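Local coordinates for protein exodeoxyribonuclease (Neisseria meningitidis, PDB 4B5F) that probably cleaves DNA at apurinic or apyrimidinic sites and degrades duplex DNA from 3' ends, using magnesium or manganese ions, as a DNase I-like repair nuclease, at residues S73-D78 / C98-L103; A136-G141 / L186-M191. All coordinates share one frame; numbering follows the deposited sequence. Where two conformers were deposited one is given.

Contact 1 (S73-D78 / C98-L103); sequences SKRKPD and CDFGRL. Unlike the reference sequence in segment 98-103: Gly101 (reference Asp).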
loop_
_atom_site.group_PDB
_atom_site.type_symbol
_atom_site.label_atom_id
_atom_site.label_comp_id
_atom_site.label_asym_id
_atom_site.label_seq_id
_atom_site.Cartn_x
_atom_site.Cartn_y
_atom_site.Cartn_z
ATOM N N SER A 73 -6.800 -8.527 10.163
ATOM C CA SER A 73 -8.073 -7.916 10.527
ATOM C C SER A 73 -8.662 -8.558 11.777
ATOM O O SER A 73 -8.678 -9.778 11.904
ATOM C CB SER A 73 -9.064 -8.034 9.369
ATOM O OG SER A 73 -9.284 -9.393 9.025
ATOM N N LYS A 74 -9.148 -7.734 12.698
ATOM C CA LYS A 74 -9.796 -8.242 13.899
ATOM C C LYS A 74 -11.008 -9.094 13.538
ATOM O O LYS A 74 -11.259 -10.129 14.153
ATOM C CB LYS A 74 -10.219 -7.090 14.812
ATOM C CG LYS A 74 -9.059 -6.288 15.379
ATOM C CD LYS A 74 -9.546 -5.251 16.378
ATOM C CE LYS A 74 -8.382 -4.535 17.044
ATOM N NZ LYS A 74 -8.846 -3.616 18.120
ATOM N N ARG A 75 -11.754 -8.648 12.531
ATOM C CA ARG A 75 -12.945 -9.354 12.076
ATOM C C ARG A 75 -12.591 -10.432 11.056
ATOM O O ARG A 75 -11.661 -10.271 10.266
ATOM C CB ARG A 75 -13.943 -8.361 11.472
ATOM C CG ARG A 75 -15.191 -8.992 10.876
ATOM C CD ARG A 75 -16.136 -7.926 10.343
ATOM N NE ARG A 75 -17.307 -8.501 9.690
ATOM C CZ ARG A 75 -18.293 -7.786 9.159
ATOM N NH1 ARG A 75 -18.254 -6.461 9.206
ATOM N NH2 ARG A 75 -19.321 -8.394 8.582
ATOM N N LYS A 76 -13.339 -11.531 11.076
ATOM C CA LYS A 76 -13.126 -12.617 10.126
ATOM C C LYS A 76 -13.771 -12.278 8.787
ATOM O O LYS A 76 -14.977 -12.044 8.716
ATOM C CB LYS A 76 -13.700 -13.928 10.671
ATOM C CG LYS A 76 -13.509 -15.123 9.748
ATOM C CD LYS A 76 -14.186 -16.367 10.307
ATOM C CE LYS A 76 -14.074 -17.545 9.350
ATOM N NZ LYS A 76 -12.660 -17.953 9.121
ATOM N N PRO A 77 -12.965 -12.243 7.717
ATOM C CA PRO A 77 -13.504 -11.965 6.383
ATOM C C PRO A 77 -14.409 -13.098 5.911
ATOM O O PRO A 77 -14.138 -14.261 6.207
ATOM C CB PRO A 77 -12.249 -11.887 5.507
ATOM C CG PRO A 77 -11.228 -12.694 6.235
ATOM C CD PRO A 77 -11.512 -12.480 7.692
ATOM N N ASP A 78 -15.477 -12.761 5.195
ATOM C CA ASP A 78 -16.374 -13.779 4.661
ATOM C C ASP A 78 -15.905 -14.275 3.297
ATOM O O ASP A 78 -16.554 -15.113 2.679
ATOM C CB ASP A 78 -17.814 -13.263 4.585
ATOM C CG ASP A 78 -17.910 -11.882 3.972
ATOM O OD1 ASP A 78 -17.851 -11.771 2.730
ATOM O OD2 ASP A 78 -18.048 -10.903 4.737
ATOM N N CYS A 98 -9.527 -8.941 0.931
ATOM C CA CYS A 98 -10.390 -9.507 1.960
ATOM C C CYS A 98 -11.730 -8.783 1.976
ATOM O O CYS A 98 -11.780 -7.557 1.930
ATOM C CB CYS A 98 -9.721 -9.427 3.333
ATOM S SG CYS A 98 -8.275 -10.501 3.526
ATOM N N ASP A 99 -12.815 -9.545 2.034
ATOM C CA ASP A 99 -14.154 -8.965 2.033
ATOM C C ASP A 99 -14.793 -9.040 3.414
ATOM O O ASP A 99 -14.850 -10.107 4.027
ATOM C CB ASP A 99 -15.043 -9.666 1.003
ATOM C CG ASP A 99 -14.495 -9.560 -0.408
ATOM O OD1 ASP A 99 -13.821 -8.556 -0.715
ATOM O OD2 ASP A 99 -14.737 -10.484 -1.213
ATOM N N PHE A 100 -15.270 -7.898 3.897
ATOM C CA PHE A 100 -15.944 -7.816 5.186
ATOM C C PHE A 100 -17.325 -7.204 4.996
ATOM O O PHE A 100 -17.503 -5.997 5.146
ATOM C CB PHE A 100 -15.133 -6.964 6.163
ATOM C CG PHE A 100 -13.689 -7.365 6.268
ATOM C CD1 PHE A 100 -12.741 -6.805 5.430
ATOM C CD2 PHE A 100 -13.281 -8.296 7.208
ATOM C CE1 PHE A 100 -11.410 -7.168 5.524
ATOM C CE2 PHE A 100 -11.952 -8.664 7.307
ATOM C CZ PHE A 100 -11.016 -8.099 6.464
ATOM N N GLY A 101 -18.302 -8.040 4.659
ATOM C CA GLY A 101 -19.645 -7.563 4.393
ATOM C C GLY A 101 -19.678 -6.618 3.207
ATOM O O GLY A 101 -19.331 -7.000 2.090
ATOM N N ARG A 102 -20.085 -5.376 3.452
ATOM C CA ARG A 102 -20.166 -4.375 2.393
ATOM C C ARG A 102 -18.801 -3.762 2.090
ATOM O O ARG A 102 -18.661 -2.969 1.158
ATOM C CB ARG A 102 -21.157 -3.274 2.773
ATOM C CG ARG A 102 -20.777 -2.504 4.025
ATOM C CD ARG A 102 -21.778 -1.400 4.319
ATOM N NE ARG A 102 -21.450 -0.678 5.545
ATOM C CZ ARG A 102 -22.130 0.369 6.001
ATOM N NH1 ARG A 102 -23.181 0.823 5.331
ATOM N NH2 ARG A 102 -21.760 0.964 7.127
ATOM N N LEU A 103 -17.798 -4.134 2.877
ATOM C CA LEU A 103 -16.462 -3.570 2.728
ATOM C C LEU A 103 -15.475 -4.569 2.135
ATOM O O LEU A 103 -15.607 -5.778 2.324
ATOM C CB LEU A 103 -15.940 -3.070 4.077
ATOM C CG LEU A 103 -14.510 -2.523 4.092
ATOM C CD1 LEU A 103 -14.379 -1.327 3.156
ATOM C CD2 LEU A 103 -14.087 -2.155 5.504
HETATM O O HOH W 1 -18.546 -9.581 1.108
#

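Contact 2 (A136-G141 / L186-M191); sequences AMKNEG and LGWTDM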
loop_
_atom_site.group_PDB
_atom_site.type_symbol
_atom_site.label_atom_id
_atom_site.label_comp_id
_atom_site.label_asym_id
_atom_site.label_seq_id
_atom_site.Cartn_x
_atom_site.Cartn_y
_atom_site.Cartn_z
ATOM N N ALA A 136 -13.289 -2.256 -12.644
ATOM C CA ALA A 136 -14.286 -3.250 -12.263
ATOM C C ALA A 136 -14.718 -3.074 -10.809
ATOM O O ALA A 136 -15.910 -2.998 -10.512
ATOM C CB ALA A 136 -13.745 -4.653 -12.492
ATOM N N MET A 137 -13.743 -3.011 -9.907
ATOM C CA MET A 137 -14.027 -2.817 -8.489
ATOM C C MET A 137 -14.811 -1.531 -8.254
ATOM O O MET A 137 -15.725 -1.491 -7.431
ATOM C CB MET A 137 -12.736 -2.803 -7.672
ATOM C CG MET A 137 -12.108 -4.172 -7.483
ATOM S SD MET A 137 -10.653 -4.117 -6.425
ATOM C CE MET A 137 -9.563 -3.088 -7.402
ATOM N N LYS A 138 -14.446 -0.481 -8.981
ATOM C CA LYS A 138 -15.154 0.789 -8.889
ATOM C C LYS A 138 -16.615 0.603 -9.284
ATOM O O LYS A 138 -17.513 1.192 -8.681
ATOM C CB LYS A 138 -14.493 1.837 -9.785
ATOM C CG LYS A 138 -15.220 3.169 -9.815
ATOM C CD LYS A 138 -15.315 3.778 -8.425
ATOM C CE LYS A 138 -16.018 5.125 -8.464
ATOM N NZ LYS A 138 -17.395 5.013 -9.018
ATOM N N ASN A 139 -16.844 -0.228 -10.296
ATOM C CA ASN A 139 -18.195 -0.489 -10.782
ATOM C C ASN A 139 -19.002 -1.404 -9.862
ATOM O O ASN A 139 -20.224 -1.482 -9.975
ATOM C CB ASN A 139 -18.156 -1.059 -12.203
ATOM C CG ASN A 139 -17.700 -0.036 -13.226
ATOM O OD1 ASN A 139 -17.191 1.028 -12.874
ATOM N ND2 ASN A 139 -17.878 -0.356 -14.502
ATOM N N GLU A 140 -18.318 -2.092 -8.952
ATOM C CA GLU A 140 -18.997 -2.938 -7.975
ATOM C C GLU A 140 -19.942 -2.110 -7.110
ATOM O O GLU A 140 -20.923 -2.625 -6.576
ATOM C CB GLU A 140 -17.988 -3.675 -7.089
ATOM C CG GLU A 140 -17.188 -4.751 -7.804
ATOM C CD GLU A 140 -16.371 -5.599 -6.848
ATOM O OE1 GLU A 140 -16.464 -5.374 -5.622
ATOM O OE2 GLU A 140 -15.638 -6.494 -7.318
ATOM N N GLY A 141 -19.633 -0.825 -6.970
ATOM C CA GLY A 141 -20.463 0.085 -6.203
ATOM C C GLY A 141 -20.350 -0.111 -4.705
ATOM O O GLY A 141 -20.967 0.618 -3.929
ATOM N N LEU A 186 -11.485 6.817 -13.512
ATOM C CA LEU A 186 -12.158 5.713 -12.834
ATOM C C LEU A 186 -12.968 6.194 -11.632
ATOM O O LEU A 186 -13.971 5.584 -11.268
ATOM C CB LEU A 186 -11.156 4.635 -12.414
ATOM C CG LEU A 186 -10.429 3.931 -13.560
ATOM C CD1 LEU A 186 -9.664 2.720 -13.046
ATOM C CD2 LEU A 186 -11.416 3.520 -14.645
ATOM N N GLY A 187 -12.528 7.287 -11.017
ATOM C CA GLY A 187 -13.277 7.904 -9.938
ATOM C C GLY A 187 -12.809 7.544 -8.539
ATOM O O GLY A 187 -13.521 7.781 -7.565
ATOM N N TRP A 188 -11.614 6.972 -8.432
ATOM C CA TRP A 188 -11.059 6.630 -7.126
ATOM C C TRP A 188 -10.594 7.880 -6.385
ATOM O O TRP A 188 -10.265 8.891 -7.005
ATOM C CB TRP A 188 -9.909 5.634 -7.270
ATOM C CG TRP A 188 -10.361 4.253 -7.629
ATOM C CD1 TRP A 188 -10.576 3.758 -8.882
ATOM C CD2 TRP A 188 -10.660 3.185 -6.721
ATOM N NE1 TRP A 188 -10.991 2.449 -8.812
ATOM C CE2 TRP A 188 -11.050 2.074 -7.496
ATOM C CE3 TRP A 188 -10.637 3.061 -5.329
ATOM C CZ2 TRP A 188 -11.411 0.855 -6.926
ATOM C CZ3 TRP A 188 -10.997 1.850 -4.765
ATOM C CH2 TRP A 188 -11.378 0.764 -5.562
ATOM N N THR A 189 -10.572 7.807 -5.058
ATOM C CA THR A 189 -10.163 8.944 -4.239
ATOM C C THR A 189 -8.828 8.706 -3.537
ATOM O O THR A 189 -8.686 7.770 -2.752
ATOM C CB THR A 189 -11.229 9.297 -3.177
ATOM O OG1 THR A 189 -12.390 9.836 -3.820
ATOM C CG2 THR A 189 -10.686 10.329 -2.199
ATOM N N ASP A 190 -7.851 9.557 -3.837
ATOM C CA ASP A 190 -6.591 9.573 -3.108
ATOM C C ASP A 190 -6.894 10.122 -1.721
ATOM O O ASP A 190 -6.936 11.335 -1.523
ATOM C CB ASP A 190 -5.579 10.468 -3.827
ATOM C CG ASP A 190 -4.192 10.413 -3.206
ATOM O OD1 ASP A 190 -4.069 10.026 -2.025
ATOM O OD2 ASP A 190 -3.219 10.766 -3.907
ATOM N N MET A 191 -7.115 9.223 -0.768
ATOM C CA MET A 191 -7.643 9.603 0.540
ATOM C C MET A 191 -6.842 10.704 1.233
ATOM O O MET A 191 -7.415 11.665 1.740
ATOM C CB MET A 191 -7.764 8.382 1.455
ATOM C CG MET A 191 -8.825 8.524 2.541
ATOM S SD MET A 191 -10.485 8.767 1.868
ATOM C CE MET A 191 -10.597 10.556 1.834
#

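Contact 1 (S73-D78 / C98-L103)
Asp78 OD2 accepts a hydrogen bond from Gly101 N at 2.9 Å, nearly straight (167° at the hydrogen) and on the syn lone pair of the carboxylate. The acceptor sits where the link after strand 69-73 enters strand 79-82; the donor belongs to the type II' turn Phe100-Leu103, which joins two antiparallel strands of the second sheet in this DNase I-like fold. With chi1 at 47°, CG of Asp78 lies between its own backbone N and carbonyl carbon, which turns the carboxylate toward the turn. The other oxygen, OD1, receives a water that also donates to Gly101 O, so one carboxylate holds Gly101 N directly and Gly101 O through the water; this glycine has positive phi and replaces the reference Asp. Next to it, Asp78 N donates to Asp99 O at 3.0 Å, although its N-H is bent away from the straight line (141°). Phe100 supplies the apolar part of the contact. Pro77 lies alongside its ring, with Pro77 CB 3.7 Å from Phe100 CE2. At the ring edge, near its plane, Ser73 OG lies 3.3 Å from Phe100 CE2 while donating to Arg75 O at 2.8 Å.

Contact 2 (A136-G141 / L186-M191)
The end of helix 117-139 packs here against the link from helix 173-185 into strand 189-190, on the outer side of the second sheet of the DNase I-like fold. Lys138 and Trp188 carry most of the contact. CG of Lys138 stands anti to the backbone N (chi1 176°), and bends at chi2 and chi4 curl the aliphatic chain round the outer end of the Leu186 carbonyl oxygen: Leu186 O is 3.1 Å from Lys138 CG and 3.5 Å from Lys138 CE. The same Lys138 CE is 3.8 Å from Gly187 O. Gly187 leaves helical geometry with positive phi, and its bare backbone lies beside the lysine chain. The indole of Trp188 reaches back to the helix: Trp188 NE1 is 3.7 Å from Lys138 CB, approached obliquely, whereas Met137 CB meets the edge of the six-membered ring in its plane, 4.0 Å from Trp188 CZ2. Ile144 and Val146 of strand 143-147 also touch this indole. Its N-H is spent on Leu134 O, one turn before Lys138. No hydrogen bond joins the two segments; Lys138 NZ stays 4.1 Å from Leu186 O, which implies that the lysine contributes mainly through its methylenes.

Contact 1 and contact 2 both reach the seven-stranded sheet, their centres 19 Å apart and their nearest atoms about 6 Å apart without touching. Contact 1 involves strand 95-100 and its turn into strand 103-109; contact 2 involves the link just before strand 189-190, with Met137 and Trp188 touching strand 143-147, which pairs with 103-109. Arg97 bridges the neighbourhoods, forming salt bridges with Asp99 of contact 1 and with Glu140 of segment 136-141, which itself takes no part in the packing. Neither contact includes annotated metal or catalytic residues: nearest atoms lie about 20 Å (contact 1) and 15 Å (contact 2) from the bound nucleic acid, so both are structural packing remote from the DNA.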